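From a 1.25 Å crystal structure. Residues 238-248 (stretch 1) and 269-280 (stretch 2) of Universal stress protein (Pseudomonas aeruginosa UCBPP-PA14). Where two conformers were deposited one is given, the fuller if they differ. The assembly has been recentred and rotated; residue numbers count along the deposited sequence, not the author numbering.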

ATOM      1  N   ALA A 238      13.196  -5.141   3.939  1.00 11.97           N
ATOM      2  CA  ALA A 238      12.385  -3.965   3.552  1.00 11.38           C
ATOM      3  C   ALA A 238      11.348  -3.672   4.639  1.00 10.86           C
ATOM      4  O   ALA A 238      10.736  -4.626   5.175  1.00 12.10           O
ATOM      5  CB  ALA A 238      11.708  -4.212   2.227  1.00 11.51           C
ATOM      6  N   VAL A 239      11.103  -2.392   4.887  1.00 10.89           N
ATOM      7  CA  VAL A 239      10.093  -1.973   5.898  1.00 11.17           C
ATOM      8  C   VAL A 239       8.766  -1.641   5.199  1.00 10.11           C
ATOM      9  O   VAL A 239       7.714  -1.751   5.854  1.00 10.73           O
ATOM     10  CB  VAL A 239      10.649  -0.830   6.759  1.00 13.22           C
ATOM     11  CG1 VAL A 239      10.843   0.466   5.990  1.00 12.59           C
ATOM     12  CG2 VAL A 239       9.811  -0.630   8.004  1.00 15.08           C
ATOM     13  N   VAL A 240       8.814  -1.280   3.915  1.00  9.97           N
ATOM     14  CA  VAL A 240       7.597  -1.047   3.093  1.00 10.09           C
ATOM     15  C   VAL A 240       7.830  -1.686   1.730  1.00  9.38           C
ATOM     16  O   VAL A 240       8.922  -1.497   1.179  1.00 10.05           O
ATOM     17  CB  VAL A 240       7.276   0.451   2.881  1.00 12.18           C
ATOM     18  CG1 VAL A 240       6.061   0.632   1.979  1.00 14.13           C
ATOM     19  CG2 VAL A 240       7.112   1.198   4.185  1.00 13.61           C
ATOM     20  N   THR A 241       6.821  -2.390   1.219  1.00  8.96           N
ATOM     21  CA  THR A 241       6.821  -2.887  -0.173  1.00  9.12           C
ATOM     22  C   THR A 241       5.612  -2.242  -0.853  1.00  8.85           C
ATOM     23  O   THR A 241       4.513  -2.284  -0.298  1.00  9.89           O
ATOM     24  CB  THR A 241       6.786  -4.420  -0.254  1.00  9.53           C
ATOM     25  OG1 THR A 241       7.901  -4.951   0.464  1.00 10.32           O
ATOM     26  CG2 THR A 241       6.856  -4.915  -1.680  1.00 11.05           C
ATOM     27  N   VAL A 242       5.821  -1.682  -2.032  1.00  8.54           N
ATOM     28  CA  VAL A 242       4.747  -1.057  -2.840  1.00  8.33           C
ATOM     29  C   VAL A 242       4.461  -1.998  -4.003  1.00  8.67           C
ATOM     30  O   VAL A 242       5.399  -2.345  -4.753  1.00  9.42           O
ATOM     31  CB  VAL A 242       5.143   0.340  -3.332  1.00  9.22           C
ATOM     32  CG1 VAL A 242       3.980   0.960  -4.093  1.00 10.03           C
ATOM     33  CG2 VAL A 242       5.608   1.229  -2.185  1.00  9.41           C
ATOM     34  N   ILE A 243       3.202  -2.408  -4.129  0.60  8.97           N
ATOM     35  CA  ILE A 243       2.785  -3.342  -5.203  0.60 10.03           C
ATOM     36  C   ILE A 243       1.541  -2.801  -5.900  0.60  9.40           C
ATOM     37  O   ILE A 243       0.832  -1.926  -5.347  0.60  9.99           O
ATOM     38  CB  ILE A 243       2.510  -4.758  -4.655  0.60 11.13           C
ATOM     39  CG1 ILE A 243       1.238  -4.806  -3.803  0.60 11.65           C
ATOM     40  CG2 ILE A 243       3.718  -5.311  -3.911  0.60 12.31           C
ATOM     41  CD1 ILE A 243       0.841  -6.200  -3.384  0.60 12.94           C
ATOM     42  N   GLY A 244       1.320  -3.308  -7.106  1.00 10.39           N
ATOM     43  CA  GLY A 244       0.085  -3.040  -7.846  1.00 10.94           C
ATOM     44  C   GLY A 244      -0.684  -4.330  -8.027  1.00 12.29           C
ATOM     45  O   GLY A 244      -0.069  -5.409  -8.053  1.00 14.46           O
ATOM     46  N   THR A 245      -2.001  -4.232  -8.058  1.00 11.89           N
ATOM     47  CA  THR A 245      -2.874  -5.370  -8.390  1.00 12.06           C
ATOM     48  C   THR A 245      -2.803  -5.627  -9.905  1.00 12.91           C
ATOM     49  O   THR A 245      -2.191  -4.833 -10.646  1.00 14.39           O
ATOM     50  CB  THR A 245      -4.281  -5.119  -7.835  1.00 11.81           C
ATOM     51  OG1 THR A 245      -4.776  -3.919  -8.428  1.00 12.56           O
ATOM     52  CG2 THR A 245      -4.283  -5.007  -6.328  1.00 13.02           C
ATOM     53  N   VAL A 246      -3.431  -6.701 -10.360  1.00 13.65           N
ATOM     54  CA  VAL A 246      -3.322  -7.120 -11.785  1.00 15.64           C
ATOM     55  C   VAL A 246      -3.925  -6.045 -12.706  1.00 14.52           C
ATOM     56  O   VAL A 246      -4.921  -5.397 -12.346  1.00 16.10           O
ATOM     57  CB  VAL A 246      -3.921  -8.529 -11.966  1.00 18.92           C
ATOM     58  CG1 VAL A 246      -5.396  -8.570 -11.593  1.00 16.28           C
ATOM     59  CG2 VAL A 246      -3.675  -9.106 -13.349  1.00 26.02           C
ATOM     60  N   ALA A 247      -3.352  -5.877 -13.900  1.00 17.00           N
ATOM     61  CA  ALA A 247      -3.785  -4.784 -14.806  1.00 18.27           C
ATOM     62  C   ALA A 247      -5.243  -4.961 -15.237  1.00 18.16           C
ATOM     63  O   ALA A 247      -5.937  -3.935 -15.410  1.00 20.46           O
ATOM     64  CB  ALA A 247      -2.866  -4.706 -15.996  1.00 20.59           C
ATOM     65  N   ARG A 248      -5.678  -6.209 -15.416  1.00 18.35           N
ATOM     66  CA  ARG A 248      -7.074  -6.504 -15.823  1.00 20.61           C
ATOM     67  C   ARG A 248      -7.620  -7.572 -14.884  1.00 18.64           C
ATOM     68  O   ARG A 248      -6.868  -8.502 -14.537  1.00 18.27           O
ATOM     69  CB  ARG A 248      -7.144  -6.940 -17.286  1.00 24.36           C
ATOM     70  CG  ARG A 248      -6.704  -5.841 -18.233  1.00 27.65           C
ATOM     71  CD  ARG A 248      -6.950  -6.157 -19.684  1.00 30.90           C
ATOM     72  NE  ARG A 248      -6.639  -4.990 -20.500  1.00 33.55           N
ATOM     73  CZ  ARG A 248      -6.795  -4.919 -21.814  1.00 35.57           C
ATOM     74  NH1 ARG A 248      -6.488  -3.801 -22.449  1.00 31.51           N
ATOM     75  NH2 ARG A 248      -7.263  -5.954 -22.489  1.00 38.67           N
ATOM     76  N   SER A 269       6.944  -6.900   5.697  1.00 12.21           N
ATOM     77  CA  SER A 269       6.987  -5.429   5.573  1.00 11.14           C
ATOM     78  C   SER A 269       5.559  -4.880   5.578  1.00 10.97           C
ATOM     79  O   SER A 269       4.617  -5.630   5.324  1.00 10.82           O
ATOM     80  CB  SER A 269       7.660  -5.021   4.263  1.00 11.56           C
ATOM     81  OG  SER A 269       6.860  -5.410   3.139  1.00 11.29           O
ATOM     82  N   ASP A 270       5.432  -3.592   5.860  1.00  9.74           N
ATOM     83  CA  ASP A 270       4.166  -2.915   5.525  1.00  9.75           C
ATOM     84  C   ASP A 270       3.966  -3.076   4.010  1.00  9.43           C
ATOM     85  O   ASP A 270       4.965  -3.254   3.269  1.00  9.75           O
ATOM     86  CB  ASP A 270       4.207  -1.424   5.852  1.00 10.27           C
ATOM     87  CG  ASP A 270       4.218  -1.067   7.324  1.00 11.67           C
ATOM     88  OD1 ASP A 270       4.223  -1.977   8.180  1.00 11.94           O
ATOM     89  OD2 ASP A 270       4.205   0.146   7.600  1.00 13.52           O
ATOM     90  N   VAL A 271       2.728  -2.988   3.550  1.00  8.97           N
ATOM     91  CA  VAL A 271       2.451  -3.119   2.101  1.00  9.23           C
ATOM     92  C   VAL A 271       1.528  -1.981   1.669  1.00  8.57           C
ATOM     93  O   VAL A 271       0.442  -1.810   2.258  1.00  9.28           O
ATOM     94  CB  VAL A 271       1.850  -4.493   1.734  1.00 10.26           C
ATOM     95  CG1 VAL A 271       1.812  -4.692   0.219  1.00 11.68           C
ATOM     96  CG2 VAL A 271       2.598  -5.648   2.385  1.00 12.31           C
ATOM     97  N   LEU A 272       1.965  -1.225   0.668  1.00  8.42           N
ATOM     98  CA  LEU A 272       1.115  -0.204   0.024  1.00  8.28           C
ATOM     99  C   LEU A 272       0.561  -0.834  -1.249  1.00  8.16           C
ATOM    100  O   LEU A 272       1.364  -1.217  -2.131  1.00  9.30           O
ATOM    101  CB  LEU A 272       1.920   1.056  -0.285  1.00  8.56           C
ATOM    102  CG  LEU A 272       1.129   2.154  -0.983  1.00  9.08           C
ATOM    103  CD1 LEU A 272      -0.010   2.653  -0.118  1.00  9.97           C
ATOM    104  CD2 LEU A 272       2.020   3.303  -1.408  1.00 10.52           C
ATOM    105  N   VAL A 273      -0.752  -0.966  -1.317  1.00  8.16           N
ATOM    106  CA  VAL A 273      -1.437  -1.644  -2.445  1.00  8.95           C
ATOM    107  C   VAL A 273      -2.088  -0.601  -3.355  1.00  9.03           C
ATOM    108  O   VAL A 273      -2.983   0.134  -2.903  1.00  9.09           O
ATOM    109  CB  VAL A 273      -2.474  -2.634  -1.897  1.00  9.65           C
ATOM    110  CG1 VAL A 273      -3.185  -3.344  -3.033  1.00 10.99           C
ATOM    111  CG2 VAL A 273      -1.832  -3.628  -0.942  1.00 11.24           C
ATOM    112  N   LEU A 274      -1.611  -0.550  -4.594  1.00  9.32           N
ATOM    113  CA  LEU A 274      -2.134   0.359  -5.627  1.00  9.77           C
ATOM    114  C   LEU A 274      -2.922  -0.452  -6.653  1.00 10.00           C
ATOM    115  O   LEU A 274      -2.632  -1.639  -6.828  1.00 11.93           O
ATOM    116  CB  LEU A 274      -0.966   1.085  -6.297  1.00 10.41           C
ATOM    117  CG  LEU A 274      -0.044   1.831  -5.342  1.00 10.92           C
ATOM    118  CD1 LEU A 274       1.097   2.473  -6.101  1.00 13.46           C
ATOM    119  CD2 LEU A 274      -0.802   2.870  -4.537  1.00 12.52           C
ATOM    120  N   LYS A 275      -3.877   0.193  -7.301  1.00 10.39           N
ATOM    121  CA  LYS A 275      -4.679  -0.461  -8.355  1.00 11.07           C
ATOM    122  C   LYS A 275      -4.582   0.347  -9.635  1.00 12.62           C
ATOM    123  O   LYS A 275      -4.322   1.546  -9.597  1.00 13.41           O
ATOM    124  CB  LYS A 275      -6.145  -0.582  -7.945  1.00 11.58           C
ATOM    125  CG  LYS A 275      -6.397  -1.352  -6.657  1.00 11.25           C
ATOM    126  CD  LYS A 275      -7.865  -1.594  -6.424  1.00 12.35           C
ATOM    127  CE  LYS A 275      -8.172  -2.404  -5.178  1.00 12.30           C
ATOM    128  NZ  LYS A 275      -8.072  -1.625  -3.917  1.00 11.40           N
ATOM    129  N   PRO A 276      -4.793  -0.300 -10.801  1.00 13.18           N
ATOM    130  CA  PRO A 276      -4.819   0.422 -12.069  1.00 14.19           C
ATOM    131  C   PRO A 276      -5.897   1.510 -12.053  1.00 14.78           C
ATOM    132  O   PRO A 276      -6.937   1.326 -11.448  1.00 14.52           O
ATOM    133  CB  PRO A 276      -5.173  -0.658 -13.100  1.00 15.54           C
ATOM    134  CG  PRO A 276      -4.717  -1.943 -12.465  1.00 15.63           C
ATOM    135  CD  PRO A 276      -4.964  -1.747 -10.986  1.00 13.05           C
ATOM    136  N   ASP A 277      -5.645   2.601 -12.769  1.00 16.11           N
ATOM    137  CA  ASP A 277      -6.606   3.734 -12.826  1.00 18.00           C
ATOM    138  C   ASP A 277      -8.011   3.279 -13.256  1.00 18.94           C
ATOM    139  O   ASP A 277      -8.981   3.776 -12.668  1.00 19.60           O
ATOM    140  CB  ASP A 277      -6.116   4.836 -13.766  1.00 22.66           C
ATOM    141  CG  ASP A 277      -4.876   5.570 -13.289  1.00 27.23           C
ATOM    142  OD1 ASP A 277      -4.542   5.451 -12.099  1.00 30.74           O
ATOM    143  OD2 ASP A 277      -4.273   6.282 -14.114  1.00 37.01           O
ATOM    144  N   ASP A 278      -8.105   2.388 -14.251  0.60 19.38           N
ATOM    145  CA  ASP A 278      -9.418   1.906 -14.773  0.60 21.08           C
ATOM    146  C   ASP A 278     -10.172   1.116 -13.692  0.60 20.24           C
ATOM    147  O   ASP A 278     -11.419   1.167 -13.675  0.60 24.56           O
ATOM    148  CB  ASP A 278      -9.243   1.031 -16.020  0.60 24.26           C
ATOM    149  CG  ASP A 278      -8.761   1.753 -17.271  0.60 28.81           C
ATOM    150  OD1 ASP A 278      -8.700   3.003 -17.257  0.60 32.39           O
ATOM    151  OD2 ASP A 278      -8.459   1.054 -18.263  0.60 34.31           O
ATOM    152  N   ILE A 279      -9.436   0.377 -12.864  1.00 18.12           N
ATOM    153  CA  ILE A 279     -10.033  -0.425 -11.759  1.00 16.22           C
ATOM    154  C   ILE A 279     -10.496   0.536 -10.653  1.00 16.06           C
ATOM    155  O   ILE A 279     -11.617   0.379 -10.147  1.00 17.01           O
ATOM    156  CB  ILE A 279      -9.022  -1.474 -11.251  1.00 15.69           C
ATOM    157  CG1 ILE A 279      -8.637  -2.498 -12.325  1.00 20.10           C
ATOM    158  CG2 ILE A 279      -9.545  -2.153 -10.000  1.00 15.63           C
ATOM    159  CD1 ILE A 279      -9.776  -3.359 -12.772  1.00 22.96           C
ATOM    160  N   ILE A 280      -9.668   1.514 -10.302  1.00 15.13           N
ATOM    161  CA  ILE A 280     -10.062   2.542  -9.290  1.00 15.53           C
ATOM    162  C   ILE A 280     -11.361   3.224  -9.734  1.00 17.33           C
ATOM    163  O   ILE A 280     -12.257   3.393  -8.890  1.00 17.90           O
ATOM    164  CB  ILE A 280      -8.929   3.569  -9.094  1.00 15.93           C
ATOM    165  CG1 ILE A 280      -7.707   2.942  -8.414  1.00 16.53           C
ATOM    166  CG2 ILE A 280      -9.434   4.793  -8.344  1.00 17.01           C
ATOM    167  CD1 ILE A 280      -7.937   2.533  -6.981  1.00 17.22           C
TER

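Two parallel strands, 240-244 and 270-274, lie edge to edge with their axes 20° apart. The contact buries 751 Å² in total, and Thr245, Ile243 and Ser269 have the largest shares. The backbone sets the register. Odd-numbered residues of the first stretch reach across: Thr241 N donates to Asp270 O (2.9 Å) and Thr241 O accepts from Leu272 N (2.9 Å); Ile243 N then bonds Leu272 O (3.0 Å) and Ile243 O takes Leu274 N (2.9 Å). Each residue thus straddles its partner, the pattern of a parallel ladder.

Thr245 has the most area covered. Just past the strand, Thr245 N still donates to Leu274 O (2.9 Å), so the backbone closes the ladder, while the side chain points toward the second stretch. With chi1 in p, this small branched side chain packs its methyl, Thr245 CG2, 3.9 Å from Val273 CG1 and its oxygen, Thr245 OG1, 3.4 Å from Pro276 CD, where the second stretch turns into its helix with Pro276 at the N-cap position.

Ile243 shares a wholly beta-branched face with Thr241, Val271 and Val273. Its long arm, chi1 p and chi2 t, carries Ile243 CD1 to 4.0 Å from Val271 CG1, so one residue spans two neighbours, with Ile243 CG1 4.4 Å from Val273 CG2. On the other face, shared with Val240 and Asp270, Val242 CG1 meets Leu272 CD2 (4.1 Å) and Leu274 CD1 (3.8 Å); the buried Asp270 carboxylate is hydrogen-bonded elsewhere in the structure. The shortest CA-H...O contact joins Gly244 CA to Leu274 O (3.2 Å).

Ser269 handles polarity at the opening end. Thr241 OG1 donates to Ser269 OG (2.9 Å), and Ser269 OG passes its own hydrogen to Asp270 O (2.9 Å), so two buried hydroxyls are satisfied in a short relay.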